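Local atomic coordinates of nickel ABC transporter (Nickel-binding protein) (Bacillus halodurans, PDB entry 3T66), a protein that probably binds a solute, possibly nickel or a peptide, outside the cell and delivers it to an ABC transporter. Residues A394-N399 / G406-S411; T401-G406 / G420-L425. All coordinates share one frame; numbering follows the deposited sequence.

Contact 1 of 2, residues A394-N399 / G406-S411; sequences AGYYLN and GALNFS
The hydroxyl end of the Y396 ring meets CD1 of L408. That methyl comes obliquely at the ring rather than squarely over it, 3.5 Å from Y396 OH and 4.1 Å from Y396 CE2, and the two side chains cross at about a right angle. Within the loop, L408 O lies 3.7 Å above one face of the F410 ring, towards its rim. Y396 has CG anti to its backbone N (chi1 176°), which sends the ring out from the flank of the helix's first turn, so that its hydroxyl end meets the leucine. Backbone adds at most a weak CA-H...O contact, from CA of G406 to N399 O at 3.5 Å and rather bent at 129°. The amide of N399 looks to another partner, its OD1 being hydrogen-bonded to ND2 of N426. From G406 the loop makes a type I turn, closed by N409 N to G406 O at 2.8 Å, and this turn brings L408 round to the tyrosine. N409 ND2 in turn holds the loop through H403 O and V413 O. With only 139 Å² buried, this is a small surface contact, a loop folded back on the helix it has just left. L398 of helix 395-402, and A394 just ahead of it, rest on helix 431-447, and Y397 rests on strands 381-387 and 451-464, while L408 touches Y384 of strand 381-387, so helix and loop share a strand beneath them.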
ATOM      1  N   ALA A 394       3.086   9.274  -4.699  1.00 47.14           N
ATOM      2  CA  ALA A 394       1.875   9.714  -4.087  1.00 45.93           C
ATOM      3  C   ALA A 394       1.077  10.548  -5.015  1.00 46.13           C
ATOM      4  O   ALA A 394       0.024  11.036  -4.613  1.00 46.53           O
ATOM      5  CB  ALA A 394       2.164  10.482  -2.870  1.00 46.36           C
ATOM      6  N   GLY A 395       1.548  10.718  -6.253  1.00 46.01           N
ATOM      7  CA  GLY A 395       0.852  11.561  -7.252  1.00 46.31           C
ATOM      8  C   GLY A 395      -0.600  11.221  -7.582  1.00 46.83           C
ATOM      9  O   GLY A 395      -1.431  12.118  -7.701  1.00 46.40           O
ATOM     10  N   TYR A 396      -0.905   9.925  -7.734  1.00 47.78           N
ATOM     11  CA  TYR A 396      -2.267   9.500  -7.953  1.00 48.32           C
ATOM     12  C   TYR A 396      -3.095   9.828  -6.735  1.00 48.47           C
ATOM     13  O   TYR A 396      -4.163  10.408  -6.860  1.00 49.55           O
ATOM     14  CB  TYR A 396      -2.425   8.019  -8.317  1.00 48.39           C
ATOM     15  CG  TYR A 396      -3.907   7.663  -8.424  1.00 52.16           C
ATOM     16  CD1 TYR A 396      -4.618   7.802  -9.645  1.00 53.58           C
ATOM     17  CD2 TYR A 396      -4.631   7.269  -7.268  1.00 56.89           C
ATOM     18  CE1 TYR A 396      -5.980   7.521  -9.721  1.00 54.80           C
ATOM     19  CE2 TYR A 396      -5.991   6.995  -7.322  1.00 57.95           C
ATOM     20  CZ  TYR A 396      -6.656   7.115  -8.544  1.00 59.08           C
ATOM     21  OH  TYR A 396      -8.002   6.833  -8.536  1.00 62.26           O
ATOM     22  N   TYR A 397      -2.633   9.466  -5.555  1.00 48.33           N
ATOM     23  CA  TYR A 397      -3.473   9.684  -4.377  1.00 48.22           C
ATOM     24  C   TYR A 397      -3.861  11.150  -4.221  1.00 48.64           C
ATOM     25  O   TYR A 397      -5.034  11.508  -3.973  1.00 48.96           O
ATOM     26  CB  TYR A 397      -2.723   9.247  -3.141  1.00 47.30           C
ATOM     27  CG  TYR A 397      -3.292   9.794  -1.892  1.00 46.25           C
ATOM     28  CD1 TYR A 397      -4.522   9.344  -1.418  1.00 44.75           C
ATOM     29  CD2 TYR A 397      -2.597  10.765  -1.156  1.00 47.58           C
ATOM     30  CE1 TYR A 397      -5.062   9.816  -0.216  1.00 45.89           C
ATOM     31  CE2 TYR A 397      -3.125  11.283   0.052  1.00 48.28           C
ATOM     32  CZ  TYR A 397      -4.366  10.788   0.533  1.00 48.43           C
ATOM     33  OH  TYR A 397      -4.909  11.262   1.728  1.00 45.35           O
ATOM     34  N   LEU A 398      -2.849  11.995  -4.347  1.00 48.54           N
ATOM     35  CA  LEU A 398      -3.010  13.365  -3.973  1.00 48.99           C
ATOM     36  C   LEU A 398      -3.920  13.960  -4.967  1.00 50.25           C
ATOM     37  O   LEU A 398      -4.924  14.562  -4.611  1.00 51.23           O
ATOM     38  CB  LEU A 398      -1.694  14.102  -3.995  1.00 48.10           C
ATOM     39  CG  LEU A 398      -0.836  13.845  -2.783  1.00 46.13           C
ATOM     40  CD1 LEU A 398       0.541  14.399  -3.048  1.00 46.68           C
ATOM     41  CD2 LEU A 398      -1.442  14.447  -1.565  1.00 44.24           C
ATOM     42  N   ASN A 399      -3.589  13.782  -6.229  1.00 51.30           N
ATOM     43  CA  ASN A 399      -4.452  14.307  -7.233  1.00 52.73           C
ATOM     44  C   ASN A 399      -5.896  13.814  -7.043  1.00 53.24           C
ATOM     45  O   ASN A 399      -6.849  14.620  -7.035  1.00 53.72           O
ATOM     46  CB  ASN A 399      -3.942  13.975  -8.613  1.00 53.24           C
ATOM     47  CG  ASN A 399      -4.550  14.865  -9.650  1.00 55.56           C
ATOM     48  OD1 ASN A 399      -4.045  15.965  -9.927  1.00 59.56           O
ATOM     49  ND2 ASN A 399      -5.663  14.420 -10.215  1.00 53.65           N
ATOM     50  N   GLY A 406     -10.357  15.961  -8.991  1.00 58.87           N
ATOM     51  CA  GLY A 406     -10.018  14.631  -8.585  1.00 59.36           C
ATOM     52  C   GLY A 406     -11.128  13.629  -8.497  1.00 59.86           C
ATOM     53  O   GLY A 406     -12.162  13.876  -7.949  1.00 59.13           O
ATOM     54  N   ALA A 407     -10.832  12.438  -8.967  1.00 60.42           N
ATOM     55  CA  ALA A 407     -11.791  11.379  -9.138  1.00 60.81           C
ATOM     56  C   ALA A 407     -12.397  10.979  -7.842  1.00 61.07           C
ATOM     57  O   ALA A 407     -13.545  10.613  -7.776  1.00 60.94           O
ATOM     58  CB  ALA A 407     -11.129  10.213  -9.743  1.00 60.33           C
ATOM     59  N   LEU A 408     -11.575  10.963  -6.824  1.00 61.75           N
ATOM     60  CA  LEU A 408     -11.995  10.591  -5.510  1.00 62.63           C
ATOM     61  C   LEU A 408     -12.291  11.786  -4.681  1.00 62.91           C
ATOM     62  O   LEU A 408     -12.481  11.669  -3.502  1.00 63.52           O
ATOM     63  CB  LEU A 408     -10.956   9.736  -4.833  1.00 62.76           C
ATOM     64  CG  LEU A 408     -10.994   8.294  -5.282  1.00 63.73           C
ATOM     65  CD1 LEU A 408      -9.627   7.880  -5.596  1.00 64.52           C
ATOM     66  CD2 LEU A 408     -11.563   7.442  -4.207  1.00 65.15           C
ATOM     67  N   ASN A 409     -12.286  12.961  -5.263  1.00 63.25           N
ATOM     68  CA  ASN A 409     -12.534  14.100  -4.426  1.00 63.90           C
ATOM     69  C   ASN A 409     -13.995  14.200  -4.131  1.00 65.01           C
ATOM     70  O   ASN A 409     -14.788  14.531  -4.977  1.00 65.30           O
ATOM     71  CB  ASN A 409     -12.096  15.351  -5.146  1.00 63.54           C
ATOM     72  CG  ASN A 409     -12.078  16.510  -4.267  1.00 62.05           C
ATOM     73  OD1 ASN A 409     -12.502  16.420  -3.150  1.00 59.20           O
ATOM     74  ND2 ASN A 409     -11.590  17.617  -4.752  1.00 61.33           N
ATOM     75  N   PHE A 410     -14.349  13.939  -2.889  1.00 66.45           N
ATOM     76  CA  PHE A 410     -15.761  13.924  -2.485  1.00 67.84           C
ATOM     77  C   PHE A 410     -16.033  14.885  -1.345  1.00 67.69           C
ATOM     78  O   PHE A 410     -17.170  15.091  -0.907  1.00 67.88           O
ATOM     79  CB  PHE A 410     -16.194  12.505  -2.114  1.00 68.45           C
ATOM     80  CG  PHE A 410     -16.195  11.563  -3.265  1.00 70.73           C
ATOM     81  CD1 PHE A 410     -16.474  12.025  -4.569  1.00 74.22           C
ATOM     82  CD2 PHE A 410     -15.944  10.215  -3.066  1.00 72.52           C
ATOM     83  CE1 PHE A 410     -16.500  11.139  -5.684  1.00 76.33           C
ATOM     84  CE2 PHE A 410     -15.966   9.315  -4.155  1.00 76.01           C
ATOM     85  CZ  PHE A 410     -16.251   9.779  -5.476  1.00 76.23           C
ATOM     86  N   SER A 411     -14.976  15.490  -0.865  1.00 67.36           N
ATOM     87  CA  SER A 411     -15.167  16.434   0.164  1.00 67.58           C
ATOM     88  C   SER A 411     -15.288  17.842  -0.417  1.00 68.14           C
ATOM     89  O   SER A 411     -15.181  18.840   0.319  1.00 68.69           O
ATOM     90  CB  SER A 411     -14.030  16.280   1.139  1.00 67.12           C
ATOM     91  OG  SER A 411     -13.974  14.915   1.467  1.00 66.20           O
TER

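Contact 2 of 2, residues T401-G406 / G420-L425; sequences TYHPTG and GIIDEL
H403 and D423 face each other across this contact, the aspartate coming at the edge of the imidazole. OD1 of D423 lies near the ring plane, 3.5 Å from both CD2 and NE2 of H403, with the carboxylate turned 42° from the ring. That is polar proximity, not a hydrogen bond. The ring swings towards helix 416-426 because CG of H403 stands anti to its backbone N (chi1 -176°), and its ND1 is gripped from its own side of the contact: T405 N donates to H403 ND1 at 2.7 Å, nearly straight and almost in the ring plane, while P404 CD lies over one face, towards its rim. I422 provides the apolar half. With CG1 anti to the carbonyl carbon, its extended branch carries CD1 to within 3.6 Å of Y402 CB, and CG2 lies at the edge of the histidine ring, 4.4 Å from H403 CB. The phenol of Y402 leads away from the isoleucine, its OH bonded to that of Y397. Shortening H403 to an alanine would probably leave T405 N without its ring acceptor and open a gap beside I422 and D423. Since ND1 serves as an acceptor, the ring is probably neutral with its proton on NE2, the nitrogen nearer the aspartate; the attraction there is then likely to be modest, and apolar packing by I422 probably carries much of the union.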
ATOM      1  N   THR A 401      -7.484  12.831  -4.458  1.00 53.49           N
ATOM      2  CA  THR A 401      -8.246  13.175  -3.254  1.00 53.69           C
ATOM      3  C   THR A 401      -8.369  14.689  -2.966  1.00 54.26           C
ATOM      4  O   THR A 401      -9.231  15.143  -2.173  1.00 54.73           O
ATOM      5  CB  THR A 401      -7.652  12.408  -2.070  1.00 53.52           C
ATOM      6  OG1 THR A 401      -7.485  11.031  -2.465  1.00 54.37           O
ATOM      7  CG2 THR A 401      -8.541  12.483  -0.877  1.00 52.17           C
ATOM      8  N   TYR A 402      -7.525  15.475  -3.635  1.00 54.29           N
ATOM      9  CA  TYR A 402      -7.352  16.863  -3.271  1.00 53.78           C
ATOM     10  C   TYR A 402      -7.550  17.825  -4.411  1.00 54.42           C
ATOM     11  O   TYR A 402      -7.974  18.942  -4.195  1.00 54.20           O
ATOM     12  CB  TYR A 402      -5.968  17.042  -2.677  1.00 53.60           C
ATOM     13  CG  TYR A 402      -5.819  16.305  -1.387  1.00 51.42           C
ATOM     14  CD1 TYR A 402      -6.488  16.753  -0.238  1.00 49.73           C
ATOM     15  CD2 TYR A 402      -5.034  15.156  -1.308  1.00 50.03           C
ATOM     16  CE1 TYR A 402      -6.372  16.088   0.967  1.00 50.32           C
ATOM     17  CE2 TYR A 402      -4.905  14.471  -0.114  1.00 51.05           C
ATOM     18  CZ  TYR A 402      -5.580  14.947   1.031  1.00 52.21           C
ATOM     19  OH  TYR A 402      -5.476  14.293   2.240  1.00 53.16           O
ATOM     20  N   HIS A 403      -7.230  17.417  -5.630  1.00 55.37           N
ATOM     21  CA  HIS A 403      -7.403  18.341  -6.731  1.00 56.35           C
ATOM     22  C   HIS A 403      -8.890  18.521  -7.036  1.00 57.02           C
ATOM     23  O   HIS A 403      -9.630  17.552  -7.005  1.00 57.15           O
ATOM     24  CB  HIS A 403      -6.650  17.880  -7.951  1.00 55.98           C
ATOM     25  CG  HIS A 403      -6.722  18.848  -9.075  1.00 57.48           C
ATOM     26  ND1 HIS A 403      -7.890  19.089  -9.771  1.00 59.38           N
ATOM     27  CD2 HIS A 403      -5.788  19.661  -9.613  1.00 56.93           C
ATOM     28  CE1 HIS A 403      -7.669  20.005 -10.695  1.00 58.62           C
ATOM     29  NE2 HIS A 403      -6.398  20.359 -10.630  1.00 58.22           N
ATOM     30  N   PRO A 404      -9.336  19.772  -7.298  1.00 58.18           N
ATOM     31  CA  PRO A 404     -10.732  20.055  -7.708  1.00 58.79           C
ATOM     32  C   PRO A 404     -11.323  18.999  -8.653  1.00 59.20           C
ATOM     33  O   PRO A 404     -12.442  18.575  -8.457  1.00 59.84           O
ATOM     34  CB  PRO A 404     -10.618  21.407  -8.443  1.00 58.88           C
ATOM     35  CG  PRO A 404      -9.307  22.047  -7.947  1.00 58.61           C
ATOM     36  CD  PRO A 404      -8.573  21.022  -7.093  1.00 58.44           C
ATOM     37  N   THR A 405     -10.552  18.572  -9.650  1.00 59.40           N
ATOM     38  CA  THR A 405     -10.983  17.611 -10.658  1.00 59.05           C
ATOM     39  C   THR A 405     -10.912  16.156 -10.157  1.00 58.99           C
ATOM     40  O   THR A 405     -11.336  15.232 -10.837  1.00 58.96           O
ATOM     41  CB  THR A 405     -10.093  17.761 -11.934  1.00 58.39           C
ATOM     42  N   GLY A 406     -10.357  15.961  -8.991  1.00 58.87           N
ATOM     43  CA  GLY A 406     -10.018  14.631  -8.585  1.00 59.36           C
ATOM     44  C   GLY A 406     -11.128  13.629  -8.497  1.00 59.86           C
ATOM     45  O   GLY A 406     -12.162  13.876  -7.949  1.00 59.13           O
ATOM     46  N   GLY A 420      -2.201  24.433  -6.482  1.00 52.66           N
ATOM     47  CA  GLY A 420      -0.958  24.957  -7.043  1.00 53.40           C
ATOM     48  C   GLY A 420       0.070  23.840  -7.125  1.00 53.93           C
ATOM     49  O   GLY A 420       0.630  23.531  -8.186  1.00 54.20           O
ATOM     50  N   ILE A 421       0.294  23.207  -5.983  1.00 53.81           N
ATOM     51  CA  ILE A 421       1.374  22.268  -5.854  1.00 52.79           C
ATOM     52  C   ILE A 421       1.068  21.073  -6.712  1.00 52.07           C
ATOM     53  O   ILE A 421       1.897  20.648  -7.519  1.00 52.09           O
ATOM     54  CB  ILE A 421       1.578  21.883  -4.402  1.00 52.70           C
ATOM     55  CG1 ILE A 421       1.784  23.142  -3.561  1.00 51.96           C
ATOM     56  CG2 ILE A 421       2.788  21.001  -4.290  1.00 53.60           C
ATOM     57  CD1 ILE A 421       1.783  22.912  -2.067  1.00 53.35           C
ATOM     58  N   ILE A 422      -0.145  20.561  -6.572  1.00 51.77           N
ATOM     59  CA  ILE A 422      -0.511  19.328  -7.279  1.00 51.67           C
ATOM     60  C   ILE A 422      -0.329  19.544  -8.765  1.00 51.93           C
ATOM     61  O   ILE A 422       0.254  18.712  -9.434  1.00 51.74           O
ATOM     62  CB  ILE A 422      -1.910  18.765  -6.888  1.00 51.20           C
ATOM     63  CG1 ILE A 422      -1.891  18.367  -5.406  1.00 49.94           C
ATOM     64  CG2 ILE A 422      -2.298  17.588  -7.805  1.00 48.70           C
ATOM     65  CD1 ILE A 422      -3.254  18.354  -4.715  1.00 49.81           C
ATOM     66  N   ASP A 423      -0.760  20.699  -9.241  1.00 52.56           N
ATOM     67  CA  ASP A 423      -0.414  21.126 -10.588  1.00 53.75           C
ATOM     68  C   ASP A 423       1.090  21.025 -10.970  1.00 52.90           C
ATOM     69  O   ASP A 423       1.412  20.367 -11.976  1.00 53.53           O
ATOM     70  CB  ASP A 423      -0.954  22.535 -10.845  1.00 54.97           C
ATOM     71  CG  ASP A 423      -2.466  22.570 -10.970  1.00 58.78           C
ATOM     72  OD1 ASP A 423      -3.066  21.475 -10.890  1.00 65.18           O
ATOM     73  OD2 ASP A 423      -3.056  23.672 -11.152  1.00 61.99           O
ATOM     74  N   GLU A 424       2.008  21.650 -10.227  1.00 51.46           N
ATOM     75  CA  GLU A 424       3.420  21.525 -10.640  1.00 51.21           C
ATOM     76  C   GLU A 424       3.735  20.057 -10.612  1.00 50.73           C
ATOM     77  O   GLU A 424       4.300  19.532 -11.579  1.00 49.72           O
ATOM     78  CB  GLU A 424       4.445  22.322  -9.792  1.00 51.05           C
ATOM     79  N   LEU A 425       3.305  19.400  -9.519  1.00 50.50           N
ATOM     80  CA  LEU A 425       3.615  17.983  -9.294  1.00 49.54           C
ATOM     81  C   LEU A 425       3.215  17.145 -10.479  1.00 49.76           C
ATOM     82  O   LEU A 425       4.005  16.315 -10.862  1.00 50.16           O
ATOM     83  CB  LEU A 425       3.027  17.422  -8.003  1.00 48.56           C
ATOM     84  CG  LEU A 425       3.351  15.936  -7.739  1.00 47.42           C
ATOM     85  CD1 LEU A 425       4.800  15.696  -7.500  1.00 47.82           C
ATOM     86  CD2 LEU A 425       2.560  15.322  -6.593  1.00 45.53           C
TER

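How the contacts relate
Following the chain, helix 395-402 comes first, and its opening turns are the first half of contact 1. Its last two residues and the type I turn after them, 401-406, belong to contact 2, whose partner lies further on. The chain then returns at 406-411 to close contact 1 and reaches helix 416-426, where 420-425 closes contact 2. The two loops therefore cross rather than nest, and they share G406. The contacts also touch directly, for OD1 of N399 in contact 1 packs on CG2 of I422 in contact 2. Together they tie helix 395-402 to its following loop and to the next helix.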